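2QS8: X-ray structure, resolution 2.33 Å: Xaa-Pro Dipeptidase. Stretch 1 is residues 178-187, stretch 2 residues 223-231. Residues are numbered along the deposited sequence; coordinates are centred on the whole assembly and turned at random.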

ATOM      1  N   VAL A 178      -7.082  -6.718   0.343  1.00 18.49           N
ATOM      2  CA  VAL A 178      -8.228  -7.620   0.381  1.00 17.80           C
ATOM      3  C   VAL A 178      -9.083  -7.416  -0.873  1.00 19.28           C
ATOM      4  O   VAL A 178      -9.461  -8.389  -1.524  1.00 20.01           O
ATOM      5  CB  VAL A 178      -9.115  -7.400   1.629  1.00 18.50           C
ATOM      6  CG1 VAL A 178     -10.533  -7.970   1.399  1.00 17.72           C
ATOM      7  CG2 VAL A 178      -8.504  -8.100   2.814  1.00 17.64           C
ATOM      8  N   TYR A 179      -9.374  -6.155  -1.209  1.00 18.77           N
ATOM      9  CA  TYR A 179     -10.183  -5.852  -2.386  1.00 19.19           C
ATOM     10  C   TYR A 179      -9.509  -6.352  -3.669  1.00 19.82           C
ATOM     11  O   TYR A 179     -10.173  -6.876  -4.561  1.00 21.12           O
ATOM     12  CB  TYR A 179     -10.455  -4.341  -2.497  1.00 19.32           C
ATOM     13  CG  TYR A 179     -11.763  -3.894  -1.872  1.00 19.27           C
ATOM     14  CD1 TYR A 179     -11.867  -3.680  -0.496  1.00 19.26           C
ATOM     15  CD2 TYR A 179     -12.900  -3.679  -2.664  1.00 17.97           C
ATOM     16  CE1 TYR A 179     -13.067  -3.259   0.077  1.00 17.61           C
ATOM     17  CE2 TYR A 179     -14.109  -3.257  -2.099  1.00 18.70           C
ATOM     18  CZ  TYR A 179     -14.183  -3.051  -0.734  1.00 19.89           C
ATOM     19  OH  TYR A 179     -15.374  -2.641  -0.190  1.00 22.65           O
ATOM     20  N   ALA A 180      -8.196  -6.181  -3.758  1.00 18.38           N
ATOM     21  CA  ALA A 180      -7.465  -6.634  -4.924  1.00 19.81           C
ATOM     22  C   ALA A 180      -7.668  -8.133  -5.059  1.00 20.22           C
ATOM     23  O   ALA A 180      -7.939  -8.628  -6.150  1.00 22.81           O
ATOM     24  CB  ALA A 180      -5.976  -6.317  -4.785  1.00 18.42           C
ATOM     25  N   ALA A 181      -7.552  -8.847  -3.944  1.00 19.88           N
ATOM     26  CA  ALA A 181      -7.714 -10.302  -3.931  1.00 19.09           C
ATOM     27  C   ALA A 181      -9.142 -10.763  -4.268  1.00 19.37           C
ATOM     28  O   ALA A 181      -9.326 -11.756  -4.978  1.00 19.92           O
ATOM     29  CB  ALA A 181      -7.287 -10.865  -2.572  1.00 19.28           C
ATOM     30  N   VAL A 182     -10.146 -10.068  -3.747  1.00 17.98           N
ATOM     31  CA  VAL A 182     -11.525 -10.430  -4.031  1.00 16.63           C
ATOM     32  C   VAL A 182     -11.809 -10.162  -5.510  1.00 15.11           C
ATOM     33  O   VAL A 182     -12.370 -10.997  -6.199  1.00 17.02           O
ATOM     34  CB  VAL A 182     -12.513  -9.625  -3.157  1.00 17.35           C
ATOM     35  CG1 VAL A 182     -13.940  -9.821  -3.642  1.00 15.00           C
ATOM     36  CG2 VAL A 182     -12.391 -10.072  -1.714  1.00 17.16           C
ATOM     37  N   ARG A 183     -11.408  -8.993  -5.991  1.00 16.09           N
ATOM     38  CA  ARG A 183     -11.608  -8.653  -7.385  1.00 16.59           C
ATOM     39  C   ARG A 183     -10.874  -9.617  -8.325  1.00 17.44           C
ATOM     40  O   ARG A 183     -11.368  -9.910  -9.417  1.00 18.62           O
ATOM     41  CB  ARG A 183     -11.186  -7.204  -7.635  1.00 16.68           C
ATOM     42  CG  ARG A 183     -12.214  -6.191  -7.098  1.00 16.59           C
ATOM     43  CD  ARG A 183     -11.698  -4.758  -7.112  1.00 15.00           C
ATOM     44  NE  ARG A 183     -12.718  -3.795  -6.703  1.00 15.78           N
ATOM     45  CZ  ARG A 183     -12.454  -2.649  -6.079  1.00 14.44           C
ATOM     46  NH1 ARG A 183     -11.200  -2.315  -5.789  1.00 14.38           N
ATOM     47  NH2 ARG A 183     -13.433  -1.836  -5.740  1.00 14.93           N
ATOM     48  N   GLN A 184      -9.711 -10.126  -7.897  1.00 16.88           N
ATOM     49  CA  GLN A 184      -8.963 -11.072  -8.723  1.00 16.28           C
ATOM     50  C   GLN A 184      -9.762 -12.362  -8.899  1.00 17.09           C
ATOM     51  O   GLN A 184      -9.735 -12.980  -9.963  1.00 17.03           O
ATOM     52  CB  GLN A 184      -7.609 -11.415  -8.087  1.00 18.90           C
ATOM     53  CG  GLN A 184      -6.741 -12.311  -8.948  1.00 16.90           C
ATOM     54  CD  GLN A 184      -6.407 -11.668 -10.282  1.00 21.17           C
ATOM     55  OE1 GLN A 184      -6.139 -10.467 -10.353  1.00 21.98           O
ATOM     56  NE2 GLN A 184      -6.409 -12.467 -11.347  1.00 19.64           N
ATOM     57  N   ARG A 185     -10.466 -12.772  -7.848  1.00 15.95           N
ATOM     58  CA  ARG A 185     -11.270 -13.985  -7.941  1.00 17.62           C
ATOM     59  C   ARG A 185     -12.423 -13.736  -8.919  1.00 17.02           C
ATOM     60  O   ARG A 185     -12.806 -14.626  -9.670  1.00 16.78           O
ATOM     61  CB  ARG A 185     -11.776 -14.395  -6.555  1.00 18.80           C
ATOM     62  CG  ARG A 185     -11.099 -15.657  -6.008  1.00 21.30           C
ATOM     63  CD  ARG A 185      -9.684 -15.851  -6.567  1.00 22.97           C
ATOM     64  NE  ARG A 185      -8.710 -15.034  -5.871  1.00 22.34           N
ATOM     65  CZ  ARG A 185      -7.468 -14.814  -6.279  1.00 21.50           C
ATOM     66  NH1 ARG A 185      -7.008 -15.344  -7.400  1.00 20.47           N
ATOM     67  NH2 ARG A 185      -6.679 -14.047  -5.543  1.00 22.46           N
ATOM     68  N   TYR A 186     -12.962 -12.523  -8.902  1.00 15.98           N
ATOM     69  CA  TYR A 186     -14.024 -12.162  -9.835  1.00 17.18           C
ATOM     70  C   TYR A 186     -13.433 -12.231 -11.255  1.00 16.79           C
ATOM     71  O   TYR A 186     -14.065 -12.717 -12.194  1.00 16.48           O
ATOM     72  CB  TYR A 186     -14.503 -10.725  -9.567  1.00 16.71           C
ATOM     73  CG  TYR A 186     -15.189 -10.068 -10.737  1.00 15.93           C
ATOM     74  CD1 TYR A 186     -16.468 -10.464 -11.145  1.00 17.32           C
ATOM     75  CD2 TYR A 186     -14.558  -9.053 -11.450  1.00 18.09           C
ATOM     76  CE1 TYR A 186     -17.098  -9.858 -12.237  1.00 18.03           C
ATOM     77  CE2 TYR A 186     -15.174  -8.441 -12.538  1.00 19.01           C
ATOM     78  CZ  TYR A 186     -16.444  -8.846 -12.926  1.00 19.56           C
ATOM     79  OH  TYR A 186     -17.053  -8.228 -13.990  1.00 21.31           O
ATOM     80  N   LYS A 187     -12.204 -11.743 -11.376  1.00 17.02           N
ATOM     81  CA  LYS A 187     -11.510 -11.713 -12.652  1.00 16.57           C
ATOM     82  C   LYS A 187     -11.239 -13.123 -13.159  1.00 16.11           C
ATOM     83  O   LYS A 187     -11.400 -13.378 -14.341  1.00 18.52           O
ATOM     84  CB  LYS A 187     -10.198 -10.921 -12.511  1.00 17.51           C
ATOM     85  CG  LYS A 187      -9.422 -10.658 -13.801  1.00 15.00           C
ATOM     86  CD  LYS A 187      -8.237  -9.711 -13.526  1.00 14.99           C
ATOM     87  CE  LYS A 187      -7.389  -9.506 -14.773  1.00 15.29           C
ATOM     88  NZ  LYS A 187      -6.442  -8.385 -14.596  1.00 14.37           N
ATOM     89  N   SER A 223     -17.723  -6.403   2.227  1.00 22.54           N
ATOM     90  CA  SER A 223     -18.123  -5.257   1.418  1.00 23.04           C
ATOM     91  C   SER A 223     -17.658  -5.394  -0.027  1.00 21.40           C
ATOM     92  O   SER A 223     -18.372  -5.003  -0.943  1.00 21.87           O
ATOM     93  CB  SER A 223     -17.602  -3.951   2.024  1.00 23.67           C
ATOM     94  OG  SER A 223     -16.188  -3.881   1.981  1.00 30.83           O
ATOM     95  N   ALA A 224     -16.469  -5.965  -0.231  1.00 20.89           N
ATOM     96  CA  ALA A 224     -15.948  -6.149  -1.580  1.00 20.54           C
ATOM     97  C   ALA A 224     -16.764  -7.208  -2.314  1.00 20.52           C
ATOM     98  O   ALA A 224     -17.185  -6.988  -3.442  1.00 19.34           O
ATOM     99  CB  ALA A 224     -14.489  -6.551  -1.534  1.00 21.17           C
ATOM    100  N   ALA A 225     -16.991  -8.347  -1.670  1.00 22.13           N
ATOM    101  CA  ALA A 225     -17.769  -9.435  -2.276  1.00 23.58           C
ATOM    102  C   ALA A 225     -19.205  -9.008  -2.586  1.00 24.73           C
ATOM    103  O   ALA A 225     -19.775  -9.421  -3.594  1.00 23.47           O
ATOM    104  CB  ALA A 225     -17.788 -10.643  -1.359  1.00 22.55           C
ATOM    105  N   LYS A 226     -19.783  -8.185  -1.716  1.00 25.68           N
ATOM    106  CA  LYS A 226     -21.144  -7.710  -1.916  1.00 26.86           C
ATOM    107  C   LYS A 226     -21.234  -6.905  -3.221  1.00 26.09           C
ATOM    108  O   LYS A 226     -22.172  -7.072  -4.000  1.00 24.30           O
ATOM    109  CB  LYS A 226     -21.581  -6.854  -0.727  1.00 29.79           C
ATOM    110  CG  LYS A 226     -23.022  -6.380  -0.809  1.00 35.54           C
ATOM    111  CD  LYS A 226     -23.385  -5.447   0.345  1.00 39.88           C
ATOM    112  CE  LYS A 226     -24.799  -4.891   0.182  1.00 42.92           C
ATOM    113  NZ  LYS A 226     -25.229  -4.036   1.334  1.00 46.94           N
ATOM    114  N   ASP A 227     -20.249  -6.046  -3.461  1.00 24.57           N
ATOM    115  CA  ASP A 227     -20.238  -5.248  -4.689  1.00 24.57           C
ATOM    116  C   ASP A 227     -20.175  -6.130  -5.932  1.00 23.64           C
ATOM    117  O   ASP A 227     -20.571  -5.711  -7.012  1.00 25.93           O
ATOM    118  CB  ASP A 227     -19.048  -4.279  -4.712  1.00 24.72           C
ATOM    119  CG  ASP A 227     -19.260  -3.055  -3.824  1.00 25.71           C
ATOM    120  OD1 ASP A 227     -20.374  -2.871  -3.275  1.00 25.45           O
ATOM    121  OD2 ASP A 227     -18.297  -2.269  -3.689  1.00 25.21           O
ATOM    122  N   TYR A 228     -19.680  -7.352  -5.787  1.00 22.67           N
ATOM    123  CA  TYR A 228     -19.590  -8.229  -6.937  1.00 23.39           C
ATOM    124  C   TYR A 228     -20.620  -9.360  -6.907  1.00 24.14           C
ATOM    125  O   TYR A 228     -20.556 -10.289  -7.709  1.00 25.15           O
ATOM    126  CB  TYR A 228     -18.155  -8.774  -7.068  1.00 23.28           C
ATOM    127  CG  TYR A 228     -17.168  -7.681  -7.439  1.00 21.10           C
ATOM    128  CD1 TYR A 228     -16.775  -6.723  -6.497  1.00 19.57           C
ATOM    129  CD2 TYR A 228     -16.728  -7.531  -8.756  1.00 18.06           C
ATOM    130  CE1 TYR A 228     -15.983  -5.640  -6.858  1.00 17.79           C
ATOM    131  CE2 TYR A 228     -15.931  -6.441  -9.131  1.00 18.60           C
ATOM    132  CZ  TYR A 228     -15.569  -5.500  -8.171  1.00 17.69           C
ATOM    133  OH  TYR A 228     -14.815  -4.411  -8.518  1.00 19.22           O
ATOM    134  N   GLY A 229     -21.583  -9.255  -5.996  1.00 22.82           N
ATOM    135  CA  GLY A 229     -22.619 -10.265  -5.885  1.00 23.59           C
ATOM    136  C   GLY A 229     -22.062 -11.650  -5.613  1.00 24.29           C
ATOM    137  O   GLY A 229     -22.532 -12.644  -6.172  1.00 25.55           O
HETATM  138  N   MSE A 230     -21.057 -11.710  -4.749  1.00 22.66           N
HETATM  139  CA  MSE A 230     -20.413 -12.972  -4.409  1.00 20.79           C
HETATM  140  C   MSE A 230     -20.700 -13.384  -2.975  1.00 22.13           C
HETATM  141  O   MSE A 230     -20.714 -12.541  -2.080  1.00 22.99           O
HETATM  142  CB  MSE A 230     -18.912 -12.826  -4.619  1.00 19.85           C
HETATM  143  CG  MSE A 230     -18.564 -12.506  -6.053  1.00 15.08           C
HETATM  144 SE   MSE A 230     -16.635 -12.222  -6.252  1.00 24.62          SE
HETATM  145  CE  MSE A 230     -16.005 -14.051  -6.716  1.00 14.12           C
ATOM    146  N   TRP A 231     -20.967 -14.672  -2.755  1.00 22.39           N
ATOM    147  CA  TRP A 231     -21.203 -15.147  -1.394  1.00 22.36           C
ATOM    148  C   TRP A 231     -19.836 -15.306  -0.741  1.00 22.40           C
ATOM    149  O   TRP A 231     -18.815 -15.352  -1.433  1.00 23.23           O
ATOM    150  CB  TRP A 231     -21.960 -16.487  -1.378  1.00 21.09           C
ATOM    151  CG  TRP A 231     -21.571 -17.456  -2.469  1.00 22.88           C
ATOM    152  CD1 TRP A 231     -22.275 -17.727  -3.603  1.00 23.47           C
ATOM    153  CD2 TRP A 231     -20.403 -18.292  -2.514  1.00 22.81           C
ATOM    154  NE1 TRP A 231     -21.628 -18.683  -4.348  1.00 24.53           N
ATOM    155  CE2 TRP A 231     -20.479 -19.050  -3.704  1.00 24.11           C
ATOM    156  CE3 TRP A 231     -19.308 -18.481  -1.660  1.00 23.27           C
ATOM    157  CZ2 TRP A 231     -19.494 -19.974  -4.070  1.00 25.80           C
ATOM    158  CZ3 TRP A 231     -18.327 -19.403  -2.023  1.00 25.64           C
ATOM    159  CH2 TRP A 231     -18.429 -20.139  -3.214  1.00 26.86           C
TER
HETATM  160  O   HOH W   1     -16.364  -2.110  -5.843  1.00 19.61           O

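What does Tyr228 contribute to the contact? It has more of its surface covered across the contact than any other residue here, and its side chain meets two residues of the first helix. Tyr228 CD2 lies 3.6 Å from Tyr186 CG, over one face of the Tyr186 ring; the ring planes meet obliquely at 55°, with centroids 5.0 Å apart. Its hydroxyl accepts a hydrogen bond from Arg183, with NE 2.8 Å from Tyr228 OH, near the guanidinium plane.

Does Arg183 reach the second stretch in another way? The O atom of water 1 lies 2.9 Å from Arg183 NH2, whose proton it accepts, and 2.9 Å from Asp227 OD2, to which it donates, so the arginine reaches the second stretch both directly and through solvent.

What lies against the Tyr179 ring? The Ala224 methyl does: its CB sits 3.4 Å from the ring centroid, 15° off the normal, a CH-pi contact. Farther out, Tyr179 OH and Ser223 OG share a short 2.6 Å hydrogen bond.

Which apolar side chains pack alongside? Val182 CG1 packs 3.9 Å from Ala224 CB, while Met230 SE, the selenium of a selenomethionine, lies 4.2 Å from Tyr186 CB.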